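Flavodoxin (Bacillus cereus, PDB 6GAQ) binds FMN and carries electrons, probably serving as a low-potential donor to a number of redox enzymes. Local coordinates at residues 90-95 against 121-126. Sequence-based numbering, arbitrary orientation.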
loop_
_atom_site.group_PDB
_atom_site.type_symbol
_atom_site.label_atom_id
_atom_site.label_comp_id
_atom_site.label_asym_id
_atom_site.label_seq_id
_atom_site.Cartn_x
_atom_site.Cartn_y
_atom_site.Cartn_z
ATOM N N LYS A 90 14.467 -3.974 0.979
ATOM C CA LYS A 90 13.049 -4.307 1.011
ATOM C C LYS A 90 12.399 -3.894 -0.304
ATOM O O LYS A 90 12.470 -2.724 -0.698
ATOM C CB LYS A 90 12.362 -3.617 2.189
ATOM C CG LYS A 90 12.987 -3.921 3.539
ATOM C CD LYS A 90 13.105 -5.420 3.770
ATOM C CE LYS A 90 13.730 -5.726 5.124
ATOM N NZ LYS A 90 14.146 -7.153 5.229
ATOM N N LYS A 91 11.768 -4.851 -0.978
ATOM C CA LYS A 91 11.023 -4.584 -2.202
ATOM C C LYS A 91 9.604 -4.172 -1.826
ATOM O O LYS A 91 8.888 -4.929 -1.163
ATOM C CB LYS A 91 11.016 -5.815 -3.107
ATOM C CG LYS A 91 12.397 -6.226 -3.589
ATOM C CD LYS A 91 12.427 -7.684 -4.016
ATOM C CE LYS A 91 13.827 -8.109 -4.426
ATOM N NZ LYS A 91 14.045 -7.959 -5.890
ATOM N N VAL A 92 9.196 -2.973 -2.247
ATOM C CA VAL A 92 7.960 -2.373 -1.768
ATOM C C VAL A 92 7.094 -1.917 -2.935
ATOM O O VAL A 92 7.549 -1.781 -4.072
ATOM C CB VAL A 92 8.224 -1.185 -0.817
ATOM C CG1 VAL A 92 9.080 -1.623 0.362
ATOM C CG2 VAL A 92 8.879 -0.042 -1.572
ATOM N N ALA A 93 5.820 -1.677 -2.622
ATOM C CA ALA A 93 4.862 -1.109 -3.557
ATOM C C ALA A 93 3.791 -0.382 -2.754
ATOM O O ALA A 93 3.698 -0.528 -1.533
ATOM C CB ALA A 93 4.245 -2.181 -4.461
ATOM N N VAL A 94 2.984 0.416 -3.454
ATOM C CA VAL A 94 1.965 1.248 -2.822
ATOM C C VAL A 94 0.674 1.145 -3.624
ATOM O O VAL A 94 0.692 0.947 -4.843
ATOM C CB VAL A 94 2.428 2.724 -2.705
ATOM C CG1 VAL A 94 1.374 3.581 -2.016
ATOM C CG2 VAL A 94 3.748 2.819 -1.953
ATOM N N PHE A 95 -0.457 1.254 -2.927
ATOM C CA PHE A 95 -1.761 1.350 -3.567
ATOM C C PHE A 95 -2.625 2.321 -2.774
ATOM O O PHE A 95 -2.249 2.778 -1.692
ATOM C CB PHE A 95 -2.442 -0.022 -3.688
ATOM C CG PHE A 95 -2.771 -0.661 -2.368
ATOM C CD1 PHE A 95 -3.999 -0.447 -1.761
ATOM C CD2 PHE A 95 -1.856 -1.487 -1.740
ATOM C CE1 PHE A 95 -4.303 -1.041 -0.548
ATOM C CE2 PHE A 95 -2.154 -2.084 -0.529
ATOM C CZ PHE A 95 -3.378 -1.860 0.069
ATOM N N ALA A 121 14.129 1.713 0.423
ATOM C CA ALA A 121 13.369 0.593 -0.111
ATOM C C ALA A 121 13.434 0.570 -1.635
ATOM O O ALA A 121 13.511 1.611 -2.293
ATOM C CB ALA A 121 11.913 0.668 0.348
ATOM N N GLU A 122 13.411 -0.638 -2.196
ATOM C CA GLU A 122 13.408 -0.820 -3.646
ATOM C C GLU A 122 11.961 -0.801 -4.122
ATOM O O GLU A 122 11.237 -1.791 -3.987
ATOM C CB GLU A 122 14.106 -2.115 -4.041
ATOM C CG GLU A 122 14.119 -2.359 -5.546
ATOM C CD GLU A 122 14.595 -3.750 -5.920
ATOM O OE1 GLU A 122 14.773 -4.014 -7.129
ATOM O OE2 GLU A 122 14.791 -4.580 -5.008
ATOM N N LEU A 123 11.537 0.330 -4.676
ATOM C CA LEU A 123 10.191 0.471 -5.220
ATOM C C LEU A 123 10.137 -0.237 -6.568
ATOM O O LEU A 123 10.752 0.215 -7.539
ATOM C CB LEU A 123 9.826 1.946 -5.349
ATOM C CG LEU A 123 8.401 2.267 -5.795
ATOM C CD1 LEU A 123 7.393 1.649 -4.840
ATOM C CD2 LEU A 123 8.213 3.770 -5.885
ATOM N N VAL A 124 9.397 -1.344 -6.634
ATOM C CA VAL A 124 9.448 -2.210 -7.807
ATOM C C VAL A 124 8.471 -1.813 -8.911
ATOM O O VAL A 124 8.660 -2.230 -10.063
ATOM C CB VAL A 124 9.199 -3.676 -7.410
ATOM C CG1 VAL A 124 10.397 -4.232 -6.655
ATOM C CG2 VAL A 124 7.934 -3.794 -6.577
ATOM N N GLN A 125 7.440 -1.029 -8.603
ATOM C CA GLN A 125 6.466 -0.657 -9.620
ATOM C C GLN A 125 5.679 0.560 -9.156
ATOM O O GLN A 125 5.626 0.874 -7.964
ATOM C CB GLN A 125 5.518 -1.820 -9.941
ATOM C CG GLN A 125 4.771 -2.367 -8.736
ATOM C CD GLN A 125 4.168 -3.734 -9.002
ATOM O OE1 GLN A 125 4.849 -4.644 -9.473
ATOM N NE2 GLN A 125 2.884 -3.881 -8.702
ATOM N N GLU A 126 5.066 1.237 -10.125
ATOM C CA GLU A 126 4.243 2.401 -9.837
ATOM C C GLU A 126 2.995 1.993 -9.064
ATOM O O GLU A 126 2.488 0.876 -9.197
ATOM C CB GLU A 126 3.858 3.113 -11.137
ATOM C CG GLU A 126 3.103 4.425 -10.956
ATOM C CD GLU A 126 3.845 5.415 -10.077
ATOM O OE1 GLU A 126 5.082 5.524 -10.207
ATOM O OE2 GLU A 126 3.186 6.088 -9.256
#
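The flat peptide carbonyl of Val-92 is flanked by methyls from 121-126 on both faces: Val-124 CG2 comes within 3.2 Å of Val-92 O on one, and Leu-123 CD1 reaches 3.5 Å from the same oxygen on the other. Almost straight ahead of that C=O stands Val-124 N, 3.2 Å from Val-92 O, in a nearly linear hydrogen bond. Back along the ladder, Val-92 N donates to Glu-122 O at 2.9 Å, and Glu-122 N donates a hydrogen bond to Lys-90 O at 2.7 Å. This is parallel pairing, Lys-91 beside Glu-122 and Val-92 beside Leu-123. On the Lys-91 side of the sheet, Glu-122 runs extended, CG anti to its backbone N (chi1 179°), alongside the lysine chain. Lys-91 CG lies above the carboxylate plane, 3.2 Å from Glu-122 OE2; beyond it the lysine bends at chi4 (-93°), and NZ makes a loose salt bridge to OE2 at 3.6 Å. On the opposite face, which carries Val-92 and Leu-123, Val-92 CG1 packs on Ala-121 CB at 3.6 Å. These are the two strands of a beta-alpha-beta unit in the flavodoxin fold, 122-131 forming one border of the sheet. Helix 107-117, the crossover, covers Val-92 and Leu-123; Phe-150 of helix 137-152 packs on Ala-93 and Val-124, and strand 58-63 forms backbone hydrogen bonds along the other edge of 91-98.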